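PDB 4U1T: CalE6 from Micromonospora echinospora, which belongs to the Cys/Met metabolism family of PLP-dependent enzymes and assembles from four copies of a chain with the fold of that family. Local coordinates for residues P26-S31 with N51-E56; Q91-T96 with L137-I142; F175-L180 with H245-R250; D313-F318 with S374-G379; E332-M337 with E354-L359. All coordinates share one frame; numbering follows the deposited sequence.

Interaction 1. Residues P26-S31 with N51-E56; sequences PPIHVS and NPTREE
His29 meets the first turn of helix 52-63 with backbone and ring. Two hydrogen bonds hold the backbone: His29 N points almost straight (175°) at Thr53 OG1, 2.8 Å away, an oxygen anti to the threonine carbonyl carbon (chi1 -67°), and Asn51 ND2 gives one to His29 O at 2.8 Å, within its own amide plane. Asn51 OD1 caps the helix by accepting from Arg54 N at 2.9 Å. Apolar contact is CH-pi: Pro52 CB lies over one imidazole face, 3.8 Å from the ring centroid, with Thr53 OG1 at the ring edge, in plane. Three waters extend the polar contact: one joins Pro27 O, Thr53 OG1 and Glu56 OE1, a second links His29 NE2 to Glu56 OE2, and a third bridges Ser31 O and Asn51 ND2. His29 ND1 bonds to Asp23 of the second subunit. Side chains thus satisfy His29 N and O, and waters Pro27 O and Ser31 O; Asp23 directly and Glu56 through water could favour positive charge on the ring.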
# COMPACT_ATOMS: atom_id res chain seq x y z
N PRO B 26 13.60 -6.19 0.33
CA PRO B 26 14.03 -4.79 0.49
C PRO B 26 12.87 -3.87 0.92
O PRO B 26 11.75 -4.05 0.45
CB PRO B 26 14.54 -4.41 -0.91
CG PRO B 26 14.93 -5.73 -1.54
CD PRO B 26 13.89 -6.70 -1.02
N PRO B 27 13.14 -2.90 1.80
CA PRO B 27 12.06 -2.02 2.26
C PRO B 27 11.59 -1.11 1.13
O PRO B 27 12.34 -0.88 0.17
CB PRO B 27 12.71 -1.23 3.40
CG PRO B 27 14.17 -1.25 3.10
CD PRO B 27 14.44 -2.58 2.43
N ILE B 28 10.36 -0.62 1.23
CA ILE B 28 9.75 0.19 0.17
C ILE B 28 10.12 1.64 0.36
O ILE B 28 9.76 2.25 1.37
CB ILE B 28 8.20 0.06 0.17
CG1 ILE B 28 7.78 -1.42 0.20
CG2 ILE B 28 7.60 0.77 -1.07
CD1 ILE B 28 6.26 -1.61 0.34
N HIS B 29 10.87 2.21 -0.59
CA HIS B 29 11.33 3.59 -0.49
C HIS B 29 10.28 4.56 -1.01
O HIS B 29 10.22 4.83 -2.20
CB HIS B 29 12.65 3.78 -1.24
CG HIS B 29 13.79 3.07 -0.58
ND1 HIS B 29 14.66 3.71 0.28
CD2 HIS B 29 14.17 1.77 -0.60
CE1 HIS B 29 15.54 2.83 0.74
NE2 HIS B 29 15.27 1.65 0.22
N VAL B 30 9.48 5.11 -0.11
CA VAL B 30 8.41 6.01 -0.53
C VAL B 30 8.84 7.48 -0.54
O VAL B 30 8.19 8.32 -1.18
CB VAL B 30 7.17 5.83 0.38
CG1 VAL B 30 6.57 4.43 0.18
CG2 VAL B 30 7.53 6.06 1.86
N SER B 31 9.94 7.80 0.13
CA SER B 31 10.34 9.21 0.28
C SER B 31 10.57 9.88 -1.07
O SER B 31 11.21 9.31 -1.94
CB SER B 31 11.60 9.32 1.14
OG SER B 31 11.84 10.66 1.51
N ASN B 51 15.16 6.63 -7.22
CA ASN B 51 14.44 5.90 -6.18
C ASN B 51 14.93 4.45 -6.11
O ASN B 51 14.85 3.73 -7.09
CB ASN B 51 12.93 5.95 -6.46
CG ASN B 51 12.13 5.17 -5.44
OD1 ASN B 51 12.02 3.95 -5.54
ND2 ASN B 51 11.61 5.87 -4.44
N PRO B 52 15.42 4.02 -4.94
CA PRO B 52 16.01 2.67 -4.84
C PRO B 52 15.04 1.52 -5.14
O PRO B 52 15.43 0.50 -5.72
CB PRO B 52 16.48 2.60 -3.37
CG PRO B 52 16.66 4.06 -2.95
CD PRO B 52 15.57 4.80 -3.69
N THR B 53 13.77 1.67 -4.77
CA THR B 53 12.83 0.59 -5.02
C THR B 53 12.62 0.43 -6.53
O THR B 53 12.61 -0.69 -7.08
CB THR B 53 11.48 0.87 -4.30
OG1 THR B 53 11.69 0.81 -2.88
CG2 THR B 53 10.43 -0.17 -4.68
N ARG B 54 12.50 1.56 -7.20
CA ARG B 54 12.38 1.56 -8.65
C ARG B 54 13.63 0.97 -9.31
O ARG B 54 13.54 0.19 -10.27
CB ARG B 54 12.13 2.99 -9.13
CG ARG B 54 11.79 3.11 -10.58
CD ARG B 54 11.28 4.51 -10.89
NE ARG B 54 12.36 5.49 -10.83
CZ ARG B 54 12.27 6.67 -10.22
NH1 ARG B 54 11.16 7.01 -9.59
NH2 ARG B 54 13.31 7.49 -10.25
N GLU B 55 14.80 1.35 -8.80
CA GLU B 55 16.05 0.84 -9.35
C GLU B 55 16.19 -0.68 -9.18
O GLU B 55 16.75 -1.36 -10.03
CB GLU B 55 17.24 1.54 -8.71
CG GLU B 55 17.32 3.01 -9.12
CD GLU B 55 18.12 3.87 -8.16
OE1 GLU B 55 18.75 3.33 -7.22
OE2 GLU B 55 18.09 5.11 -8.33
N GLU B 56 15.69 -1.20 -8.06
CA GLU B 56 15.77 -2.63 -7.81
C GLU B 56 14.92 -3.39 -8.82
O GLU B 56 15.36 -4.41 -9.34
CB GLU B 56 15.36 -2.96 -6.37
CG GLU B 56 16.39 -2.44 -5.35
CD GLU B 56 15.77 -2.17 -3.98
OE1 GLU B 56 14.62 -2.60 -3.76
OE2 GLU B 56 16.43 -1.53 -3.13
O HOH W 1 12.92 -1.47 -2.26
O HOH W 2 16.46 -1.00 -0.63
O HOH W 3 11.03 8.61 -4.40

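Interaction 2. Residues Q91-T96 with L137-I142; sequences QCVVST and LALVWI
Trp141 sets its indole beside Ser95, whose OG approaches the ring obliquely, 4.2 Å from CD1, while Phe107 meets the same ring edge-to-face. The other flat group, the Gln91 amide, lays OE1 against the methyl of Ala138 (3.7 Å to CB) and takes a hydrogen bond from Arg88 N. Between them, strand segments 92-96 and 137-142 run parallel, their directions 11° apart. A beta bulge interrupts the register: Cys92 pairs with Leu137 but Val93 with Leu139, and the extra residue, Ala138, directs its N to Cys92 O at 2.8 Å, an oxygen that Leu139 N reaches only weakly. Regular bonding resumes with Val94 N to Leu139 O (2.9 Å) and Trp141 N to Val94 O (2.7 Å). Leu137, with CG anti to the backbone N (chi1 -179°), brings CD1 to Val94 CG2 at 3.6 Å on the face shared with Cys92 and Val140. Helix 155-164 packs on Val140 there, whereas helix 76-84 covers Val93 and Trp141 on the other face. Strand 116-120 flanks 92-96 and strand 168-172 flanks 137-143, so the pair lies inside the seven-stranded sheet, layered between helices.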
# COMPACT_ATOMS: atom_id res chain seq x y z
N GLN B 91 11.94 11.86 -39.72
CA GLN B 91 12.40 10.47 -39.72
C GLN B 91 11.23 9.49 -39.83
O GLN B 91 10.07 9.88 -39.70
CB GLN B 91 13.23 10.19 -38.46
CG GLN B 91 14.53 10.96 -38.46
CD GLN B 91 15.33 10.75 -37.21
OE1 GLN B 91 14.78 10.39 -36.17
NE2 GLN B 91 16.63 10.99 -37.30
N CYS B 92 11.54 8.22 -40.09
CA CYS B 92 10.50 7.24 -40.34
C CYS B 92 10.48 6.10 -39.32
O CYS B 92 11.53 5.56 -38.96
CB CYS B 92 10.67 6.67 -41.75
SG CYS B 92 9.42 5.47 -42.23
N VAL B 93 9.28 5.72 -38.89
CA VAL B 93 9.08 4.50 -38.11
C VAL B 93 8.35 3.51 -39.00
O VAL B 93 7.36 3.86 -39.64
CB VAL B 93 8.24 4.75 -36.84
CG1 VAL B 93 8.08 3.45 -36.04
CG2 VAL B 93 8.87 5.84 -35.99
N VAL B 94 8.87 2.29 -39.10
CA VAL B 94 8.15 1.23 -39.79
C VAL B 94 7.56 0.26 -38.77
O VAL B 94 8.26 -0.24 -37.89
CB VAL B 94 9.05 0.44 -40.78
CG1 VAL B 94 8.39 -0.88 -41.17
CG2 VAL B 94 9.36 1.28 -42.02
N SER B 95 6.26 0.04 -38.87
CA SER B 95 5.59 -0.87 -37.98
C SER B 95 4.64 -1.72 -38.80
O SER B 95 4.43 -1.46 -39.98
CB SER B 95 4.86 -0.13 -36.87
OG SER B 95 4.12 -1.04 -36.07
N THR B 96 3.92 -2.60 -38.16
CA THR B 96 2.86 -3.26 -38.84
C THR B 96 1.50 -2.72 -38.52
O THR B 96 1.31 -2.04 -37.55
CB THR B 96 2.90 -4.75 -38.55
OG1 THR B 96 2.81 -4.95 -37.14
CG2 THR B 96 4.19 -5.26 -39.01
N LEU B 137 14.99 5.99 -42.17
CA LEU B 137 14.41 4.97 -41.30
C LEU B 137 15.10 4.96 -39.94
O LEU B 137 16.28 4.63 -39.83
CB LEU B 137 14.52 3.59 -41.97
CG LEU B 137 13.93 2.42 -41.18
CD1 LEU B 137 12.46 2.63 -40.90
CD2 LEU B 137 14.15 1.11 -41.92
N ALA B 138 14.36 5.33 -38.90
CA ALA B 138 14.95 5.46 -37.57
C ALA B 138 14.60 4.30 -36.64
O ALA B 138 15.37 3.94 -35.76
CB ALA B 138 14.52 6.78 -36.93
N LEU B 139 13.43 3.71 -36.85
CA LEU B 139 12.90 2.75 -35.88
C LEU B 139 12.01 1.72 -36.55
O LEU B 139 11.12 2.07 -37.33
CB LEU B 139 12.13 3.50 -34.78
CG LEU B 139 11.60 2.68 -33.60
CD1 LEU B 139 12.75 2.02 -32.88
CD2 LEU B 139 10.79 3.57 -32.65
N VAL B 140 12.26 0.44 -36.27
CA VAL B 140 11.39 -0.63 -36.75
C VAL B 140 10.68 -1.20 -35.54
O VAL B 140 11.32 -1.66 -34.59
CB VAL B 140 12.16 -1.74 -37.49
CG1 VAL B 140 11.20 -2.82 -37.99
CG2 VAL B 140 12.92 -1.15 -38.67
N TRP B 141 9.35 -1.16 -35.57
CA TRP B 141 8.53 -1.48 -34.41
C TRP B 141 7.83 -2.81 -34.63
O TRP B 141 6.90 -2.90 -35.42
CB TRP B 141 7.50 -0.36 -34.18
CG TRP B 141 6.84 -0.37 -32.82
CD1 TRP B 141 5.94 -1.28 -32.34
CD2 TRP B 141 7.00 0.63 -31.79
NE1 TRP B 141 5.55 -0.92 -31.06
CE2 TRP B 141 6.18 0.24 -30.71
CE3 TRP B 141 7.76 1.80 -31.69
CZ2 TRP B 141 6.10 1.00 -29.54
CZ3 TRP B 141 7.67 2.55 -30.53
CH2 TRP B 141 6.84 2.14 -29.47
N ILE B 142 8.28 -3.84 -33.93
CA ILE B 142 7.76 -5.18 -34.09
C ILE B 142 6.91 -5.59 -32.91
O ILE B 142 7.37 -5.55 -31.77
CB ILE B 142 8.89 -6.23 -34.25
CG1 ILE B 142 9.75 -5.92 -35.48
CG2 ILE B 142 8.31 -7.63 -34.39
CD1 ILE B 142 10.99 -6.81 -35.58

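Interaction 3. Residues F175-L180 with H245-R250; sequences FASPVL and HTLSLR
Val179 packs on Leu247 where the short helical turn 177-180, opened by an ST turn at Ser177, meets the start of the long helix 247-267. The contact itself is apolar. The two side chains slide past each other in opposite directions, and the CG2 branch of Val179 presses on Leu247 CG at 3.5 Å, tighter than usual for two carbons. That branch lies anti to the carbonyl carbon of Val179 (chi1, to CG1, -177°), which directs it at Leu247. Pro178 CG adds a looser touch to Leu247 CD2, and the same Val179 methyl reaches Ser248 CA at 4.0 Å. Hydrogen bonds act within each segment. Ser177 OG accepts from Val179 N (3.0 Å) and donates to Ala176 O (2.7 Å), in the carbonyl plane and on a lone pair; this double engagement fixes the hydroxyl and ties down the backbone of Val179. Leu10 of helix 6-12 lies against Leu247 and Ser248, and Phe6 against Val179. The turn follows strand 168-172 of the seven-stranded sheet, whereas the long helix leads toward the five-stranded one, so the contact joins the two parts of the fold. Thr246, before the helix, packs against Thr246 of the fourth subunit. Its hydroxyl makes no capping bond; instead Arg250 NE reaches back one turn to Thr246 OG1 at 2.9 Å, with the oxygen in the guanidinium plane.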
# COMPACT_ATOMS: atom_id res chain seq x y z
N PHE B 175 3.14 -9.67 -24.99
CA PHE B 175 2.40 -10.91 -25.22
C PHE B 175 3.16 -12.13 -24.72
O PHE B 175 2.64 -12.94 -23.96
CB PHE B 175 2.12 -11.00 -26.73
CG PHE B 175 1.31 -12.19 -27.16
CD1 PHE B 175 1.77 -13.50 -26.98
CD2 PHE B 175 0.13 -11.99 -27.86
CE1 PHE B 175 1.04 -14.58 -27.42
CE2 PHE B 175 -0.60 -13.07 -28.31
CZ PHE B 175 -0.15 -14.37 -28.09
N ALA B 176 4.41 -12.27 -25.15
CA ALA B 176 5.15 -13.49 -24.84
C ALA B 176 5.76 -13.50 -23.44
O ALA B 176 5.84 -14.56 -22.81
CB ALA B 176 6.26 -13.72 -25.91
N SER B 177 6.20 -12.32 -22.98
CA SER B 177 7.01 -12.12 -21.77
C SER B 177 8.42 -12.68 -21.97
O SER B 177 8.65 -13.49 -22.88
CB SER B 177 6.38 -12.78 -20.53
OG SER B 177 6.88 -14.09 -20.35
N PRO B 178 9.38 -12.25 -21.14
CA PRO B 178 10.74 -12.78 -21.30
C PRO B 178 10.86 -14.26 -20.95
O PRO B 178 11.92 -14.82 -21.20
CB PRO B 178 11.59 -11.93 -20.34
CG PRO B 178 10.62 -11.33 -19.38
CD PRO B 178 9.32 -11.17 -20.12
N VAL B 179 9.81 -14.88 -20.39
CA VAL B 179 9.84 -16.32 -20.15
C VAL B 179 9.88 -17.07 -21.48
O VAL B 179 10.54 -18.10 -21.59
CB VAL B 179 8.61 -16.80 -19.33
CG1 VAL B 179 8.70 -18.29 -19.02
CG2 VAL B 179 8.51 -16.03 -18.03
N LEU B 180 9.20 -16.54 -22.49
CA LEU B 180 8.99 -17.27 -23.75
C LEU B 180 9.79 -16.70 -24.91
O LEU B 180 10.04 -17.39 -25.90
CB LEU B 180 7.51 -17.28 -24.12
CG LEU B 180 6.58 -17.85 -23.05
CD1 LEU B 180 5.14 -17.88 -23.58
CD2 LEU B 180 7.05 -19.25 -22.69
N HIS B 245 8.21 -12.43 -9.04
CA HIS B 245 8.73 -13.68 -8.47
C HIS B 245 8.15 -14.95 -9.12
O HIS B 245 8.87 -15.92 -9.36
CB HIS B 245 8.46 -13.77 -6.95
CG HIS B 245 9.25 -12.80 -6.13
ND1 HIS B 245 10.62 -12.90 -5.99
CD2 HIS B 245 8.87 -11.74 -5.37
CE1 HIS B 245 11.05 -11.93 -5.20
NE2 HIS B 245 10.01 -11.21 -4.82
N THR B 246 6.85 -14.94 -9.38
CA THR B 246 6.16 -16.14 -9.84
C THR B 246 5.94 -16.14 -11.37
O THR B 246 5.16 -16.94 -11.86
CB THR B 246 4.80 -16.30 -9.13
OG1 THR B 246 4.01 -15.11 -9.32
CG2 THR B 246 5.03 -16.55 -7.62
N LEU B 247 6.61 -15.25 -12.10
CA LEU B 247 6.36 -15.10 -13.54
C LEU B 247 6.54 -16.41 -14.32
O LEU B 247 5.69 -16.76 -15.14
CB LEU B 247 7.28 -14.02 -14.15
CG LEU B 247 7.17 -13.83 -15.68
CD1 LEU B 247 5.76 -13.38 -16.09
CD2 LEU B 247 8.21 -12.84 -16.20
N SER B 248 7.63 -17.14 -14.11
CA SER B 248 7.83 -18.36 -14.89
C SER B 248 6.83 -19.43 -14.46
O SER B 248 6.31 -20.16 -15.32
CB SER B 248 9.27 -18.88 -14.78
OG SER B 248 9.58 -19.27 -13.47
N LEU B 249 6.53 -19.52 -13.16
CA LEU B 249 5.49 -20.45 -12.70
C LEU B 249 4.15 -20.19 -13.38
O LEU B 249 3.51 -21.12 -13.88
CB LEU B 249 5.31 -20.37 -11.18
CG LEU B 249 6.53 -20.86 -10.39
CD1 LEU B 249 6.31 -20.72 -8.89
CD2 LEU B 249 6.84 -22.29 -10.76
N ARG B 250 3.74 -18.93 -13.39
CA ARG B 250 2.44 -18.56 -13.94
C ARG B 250 2.40 -18.80 -15.45
O ARG B 250 1.48 -19.44 -15.95
CB ARG B 250 2.11 -17.10 -13.61
CG ARG B 250 1.86 -16.87 -12.10
CD ARG B 250 1.49 -15.40 -11.77
NE ARG B 250 2.64 -14.48 -11.77
CZ ARG B 250 2.94 -13.65 -12.77
NH1 ARG B 250 2.22 -13.65 -13.88
NH2 ARG B 250 3.99 -12.85 -12.68

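Interaction 4. Residues D313-F318 with S374-G379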
# COMPACT_ATOMS: atom_id res chain seq x y z
N ASP B 313 -22.01 -13.50 -22.61
CA ASP B 313 -22.93 -13.54 -21.46
C ASP B 313 -22.99 -14.92 -20.79
O ASP B 313 -23.42 -15.03 -19.65
CB ASP B 313 -24.36 -13.18 -21.89
CG ASP B 313 -24.57 -11.69 -22.11
OD1 ASP B 313 -23.77 -10.88 -21.61
OD2 ASP B 313 -25.57 -11.35 -22.79
N ARG B 314 -22.57 -15.98 -21.49
CA ARG B 314 -22.71 -17.33 -20.95
C ARG B 314 -21.52 -17.84 -20.13
O ARG B 314 -21.63 -18.87 -19.46
CB ARG B 314 -23.01 -18.34 -22.06
CG ARG B 314 -24.37 -18.11 -22.72
CD ARG B 314 -24.81 -19.27 -23.58
NE ARG B 314 -23.96 -19.48 -24.75
CZ ARG B 314 -24.19 -18.93 -25.94
NH1 ARG B 314 -25.20 -18.08 -26.09
NH2 ARG B 314 -23.39 -19.20 -26.96
N PHE B 315 -20.38 -17.17 -20.22
CA PHE B 315 -19.23 -17.56 -19.39
C PHE B 315 -19.50 -17.31 -17.91
O PHE B 315 -20.05 -16.27 -17.55
CB PHE B 315 -17.96 -16.79 -19.79
CG PHE B 315 -17.37 -17.24 -21.10
CD1 PHE B 315 -16.51 -18.32 -21.14
CD2 PHE B 315 -17.68 -16.58 -22.28
CE1 PHE B 315 -15.95 -18.73 -22.34
CE2 PHE B 315 -17.14 -16.99 -23.47
CZ PHE B 315 -16.27 -18.08 -23.50
N THR B 316 -19.13 -18.24 -17.04
CA THR B 316 -19.30 -18.03 -15.60
C THR B 316 -17.97 -18.09 -14.83
O THR B 316 -17.95 -17.85 -13.63
CB THR B 316 -20.28 -19.05 -14.99
OG1 THR B 316 -19.82 -20.37 -15.25
CG2 THR B 316 -21.68 -18.89 -15.59
N LEU B 317 -16.88 -18.40 -15.52
CA LEU B 317 -15.57 -18.45 -14.85
C LEU B 317 -14.61 -17.46 -15.51
O LEU B 317 -13.99 -16.63 -14.82
CB LEU B 317 -14.98 -19.86 -14.88
CG LEU B 317 -13.64 -20.04 -14.15
CD1 LEU B 317 -13.70 -19.52 -12.71
CD2 LEU B 317 -13.23 -21.51 -14.16
N PHE B 318 -14.46 -17.55 -16.83
CA PHE B 318 -13.81 -16.50 -17.60
C PHE B 318 -14.51 -15.18 -17.30
O PHE B 318 -15.75 -15.13 -17.23
CB PHE B 318 -13.88 -16.74 -19.12
CG PHE B 318 -12.92 -17.78 -19.64
CD1 PHE B 318 -13.24 -19.14 -19.59
CD2 PHE B 318 -11.71 -17.40 -20.23
CE1 PHE B 318 -12.37 -20.10 -20.10
CE2 PHE B 318 -10.83 -18.36 -20.77
CZ PHE B 318 -11.16 -19.71 -20.69
N SER B 374 -16.79 -24.89 -22.79
CA SER B 374 -17.75 -25.77 -23.47
C SER B 374 -19.19 -25.36 -23.19
O SER B 374 -20.04 -25.35 -24.08
CB SER B 374 -17.54 -27.22 -23.04
OG SER B 374 -16.31 -27.72 -23.55
N ARG B 375 -19.46 -25.03 -21.93
CA ARG B 375 -20.79 -24.58 -21.53
C ARG B 375 -21.18 -23.32 -22.31
O ARG B 375 -22.28 -23.22 -22.82
CB ARG B 375 -20.79 -24.29 -20.02
CG ARG B 375 -22.10 -24.54 -19.30
CD ARG B 375 -21.86 -24.67 -17.78
NE ARG B 375 -20.90 -23.69 -17.25
CZ ARG B 375 -19.81 -24.01 -16.53
NH1 ARG B 375 -19.00 -23.05 -16.09
NH2 ARG B 375 -19.54 -25.28 -16.26
N ALA B 376 -20.25 -22.36 -22.40
CA ALA B 376 -20.51 -21.12 -23.14
C ALA B 376 -20.68 -21.37 -24.64
O ALA B 376 -21.59 -20.82 -25.26
CB ALA B 376 -19.39 -20.13 -22.88
N LEU B 377 -19.84 -22.22 -25.21
CA LEU B 377 -19.94 -22.50 -26.65
C LEU B 377 -21.28 -23.12 -27.00
O LEU B 377 -21.84 -22.84 -28.06
CB LEU B 377 -18.80 -23.43 -27.11
CG LEU B 377 -17.38 -22.86 -27.10
CD1 LEU B 377 -16.34 -23.96 -27.31
CD2 LEU B 377 -17.23 -21.79 -28.16
N ALA B 378 -21.77 -23.97 -26.10
CA ALA B 378 -23.07 -24.63 -26.28
C ALA B 378 -23.20 -25.32 -27.64
O ALA B 378 -24.23 -25.19 -28.31
CB ALA B 378 -24.20 -23.62 -26.09
N GLY B 379 -22.16 -26.04 -28.05
CA GLY B 379 -22.12 -26.67 -29.36
C GLY B 379 -23.15 -27.78 -29.56
O GLY B 379 -23.66 -28.35 -28.59
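The C-terminal end of helix 366-377 is gripped by the chain leaving helix 308-314, with Arg314 and Phe315 both meeting Ala376. Arg314 takes Ala376 O side-on with two nitrogens, NE at 2.8 Å and NH2 at 3.0 Å, and the oxygen lies nearly in the guanidinium plane. The chain leaves helical geometry at Ala378, with positive phi, and the cation lies near this helix end, where terminal carbonyls would probably attract it. Ala376 CB stands above the middle of the Phe315 ring, 3.6 Å from the centroid and 5° off its normal, a nearly axial CH-pi contact. Asp372 organises the remaining side: it forms a salt bridge with Arg375 NH1 and accepts from the backbone N of Thr316, which probably helps hold those two residues close. Phe315 O is taken by Arg37 of the third subunit. Thr316 has OG1 between its backbone N and carbonyl carbon (chi1 57°), and Arg375 NH1 donates to that oxygen at 2.9 Å, which lies 27° out of the guanidinium plane.

Interaction 5. Residues E332-M337 with E354-L359. With SO4 (sulfate ion), chain J.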
# COMPACT_ATOMS: atom_id res chain seq x y z
N GLU B 332 -12.75 -11.81 -24.50
CA GLU B 332 -13.29 -10.62 -25.13
C GLU B 332 -13.62 -10.88 -26.59
O GLU B 332 -13.14 -11.84 -27.19
CB GLU B 332 -12.31 -9.47 -25.06
CG GLU B 332 -11.03 -9.75 -25.82
CD GLU B 332 -10.65 -8.62 -26.74
OE1 GLU B 332 -11.30 -7.56 -26.66
OE2 GLU B 332 -9.69 -8.78 -27.51
N CYS B 333 -14.46 -10.00 -27.14
CA CYS B 333 -14.75 -10.00 -28.57
C CYS B 333 -14.20 -8.70 -29.16
O CYS B 333 -14.76 -7.63 -28.93
CB CYS B 333 -16.25 -10.13 -28.82
SG CYS B 333 -16.72 -10.00 -30.55
N PRO B 334 -13.08 -8.79 -29.88
CA PRO B 334 -12.40 -7.60 -30.39
C PRO B 334 -13.33 -6.63 -31.13
O PRO B 334 -13.26 -5.43 -30.89
CB PRO B 334 -11.35 -8.18 -31.34
CG PRO B 334 -11.01 -9.50 -30.72
CD PRO B 334 -12.30 -10.02 -30.14
N ALA B 335 -14.22 -7.15 -31.96
CA ALA B 335 -15.12 -6.28 -32.71
C ALA B 335 -16.05 -5.47 -31.79
O ALA B 335 -16.41 -4.34 -32.11
CB ALA B 335 -15.94 -7.09 -33.70
N LEU B 336 -16.41 -6.05 -30.65
CA LEU B 336 -17.29 -5.39 -29.69
C LEU B 336 -16.52 -4.60 -28.63
O LEU B 336 -17.05 -3.69 -28.00
CB LEU B 336 -18.19 -6.41 -29.00
CG LEU B 336 -19.16 -7.16 -29.91
CD1 LEU B 336 -19.88 -8.23 -29.13
CD2 LEU B 336 -20.16 -6.18 -30.52
N MET B 337 -15.26 -4.95 -28.43
CA MET B 337 -14.52 -4.38 -27.31
C MET B 337 -13.20 -3.71 -27.77
O MET B 337 -13.23 -2.54 -28.16
CB MET B 337 -14.30 -5.46 -26.23
CG MET B 337 -15.65 -6.00 -25.68
SD MET B 337 -15.61 -7.61 -24.83
CE MET B 337 -14.58 -7.18 -23.42
N GLU B 354 -16.65 -10.26 -37.01
CA GLU B 354 -17.59 -9.95 -35.93
C GLU B 354 -17.66 -11.04 -34.86
O GLU B 354 -18.00 -10.76 -33.71
CB GLU B 354 -18.99 -9.70 -36.50
CG GLU B 354 -19.11 -8.46 -37.36
CD GLU B 354 -18.72 -7.20 -36.61
OE1 GLU B 354 -19.27 -6.96 -35.51
OE2 GLU B 354 -17.87 -6.43 -37.11
N SER B 355 -17.35 -12.28 -35.23
CA SER B 355 -17.49 -13.39 -34.30
C SER B 355 -16.13 -13.94 -33.83
O SER B 355 -16.03 -15.03 -33.25
CB SER B 355 -18.32 -14.51 -34.94
OG SER B 355 -19.70 -14.22 -34.83
N LEU B 356 -15.07 -13.17 -34.06
CA LEU B 356 -13.77 -13.53 -33.52
C LEU B 356 -13.76 -13.31 -32.01
O LEU B 356 -14.13 -12.24 -31.52
CB LEU B 356 -12.65 -12.73 -34.17
CG LEU B 356 -11.26 -13.13 -33.65
CD1 LEU B 356 -10.86 -14.52 -34.14
CD2 LEU B 356 -10.22 -12.09 -34.03
N ILE B 357 -13.32 -14.33 -31.27
CA ILE B 357 -13.27 -14.31 -29.81
C ILE B 357 -11.83 -14.51 -29.36
O ILE B 357 -11.13 -15.33 -29.94
CB ILE B 357 -14.16 -15.42 -29.20
CG1 ILE B 357 -15.60 -15.36 -29.76
CG2 ILE B 357 -14.13 -15.36 -27.66
CD1 ILE B 357 -16.35 -14.06 -29.40
N ARG B 358 -11.38 -13.75 -28.36
CA ARG B 358 -10.03 -13.93 -27.81
C ARG B 358 -10.03 -14.36 -26.34
O ARG B 358 -10.74 -13.77 -25.52
CB ARG B 358 -9.20 -12.65 -27.94
CG ARG B 358 -7.73 -12.84 -27.54
CD ARG B 358 -7.00 -11.51 -27.42
NE ARG B 358 -7.37 -10.78 -26.19
CZ ARG B 358 -6.98 -9.54 -25.92
NH1 ARG B 358 -6.23 -8.87 -26.79
NH2 ARG B 358 -7.34 -8.95 -24.79
N LEU B 359 -9.23 -15.38 -26.03
CA LEU B 359 -9.06 -15.85 -24.66
C LEU B 359 -7.68 -15.49 -24.12
O LEU B 359 -6.68 -15.66 -24.80
CB LEU B 359 -9.23 -17.37 -24.57
CG LEU B 359 -10.52 -17.97 -25.12
CD1 LEU B 359 -10.45 -19.49 -25.02
CD2 LEU B 359 -11.74 -17.42 -24.38
S SO4 J . -5.88 -5.69 -24.81
O1 SO4 J . -6.45 -4.42 -25.25
O2 SO4 J . -5.26 -6.36 -25.95
O3 SO4 J . -4.91 -5.46 -23.74
O4 SO4 J . -6.94 -6.55 -24.27
O HOH W 4 -14.16 -9.96 -33.04
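Glu332 and Arg358 form an antiparallel hydrogen-bonded pair in the five-stranded sheet, part of the tight side of this contact. Glu332 N donates to Arg358 O at 3.0 Å, and the return bond, Arg358 N to Glu332 O, is nearly straight at 2.8 Å. Their side chains leave on the same face. Glu332, bent at chi2 (131°), brings OE2 above the middle of the Arg358 guanidinium, 3.2 Å from CZ; this salt bridge works through charge alone, since no N-H points at the oxygen. Thr338 holds the other carboxylate oxygen. Beyond the pair, direct backbone bonding gives way to close side-chain packing and a water: Cys333 CB touches Ile357 CD1 at 4.0 Å, Pro334 CD rests 3.2 Å from Leu356 O, and the water spans from Ala335 N to the same carbonyl. At the loose, solvent side Glu354 merely brushes the Ala335 methyl with its carboxylate, whose OE2 is engaged by Arg347. At the paired end, the guanidinium edge meets Asn147 and a sulfate, probably from the crystallisation liquor, with Arg358 NH1 donating to sulfate O2 at 2.8 Å.

Compared side by side, the five contacts show chemistry following place. Interactions 1, 2, 3 and 5 are largely buried, whereas interaction 4 is half at the surface and relies on arginines. Interaction 2 is parallel sheet bonding interrupted by a bulge; interaction 5 begins with antiparallel bonding in the five-stranded sheet but adds a charged face. Interaction 3, purely apolar across its segments, sits nearest the chain centre, joining a turn after the seven-stranded sheet to the helix that leads to the five-stranded one. Interaction 1 combines direct side-chain-to-backbone bonds with waters and borders a second subunit. Interactions 4 and 5 are the pair that touch, Phe318 CE2 meeting Leu359 CD2 at 3.8 Å, and interaction 5 nests within the loop closed by interaction 4.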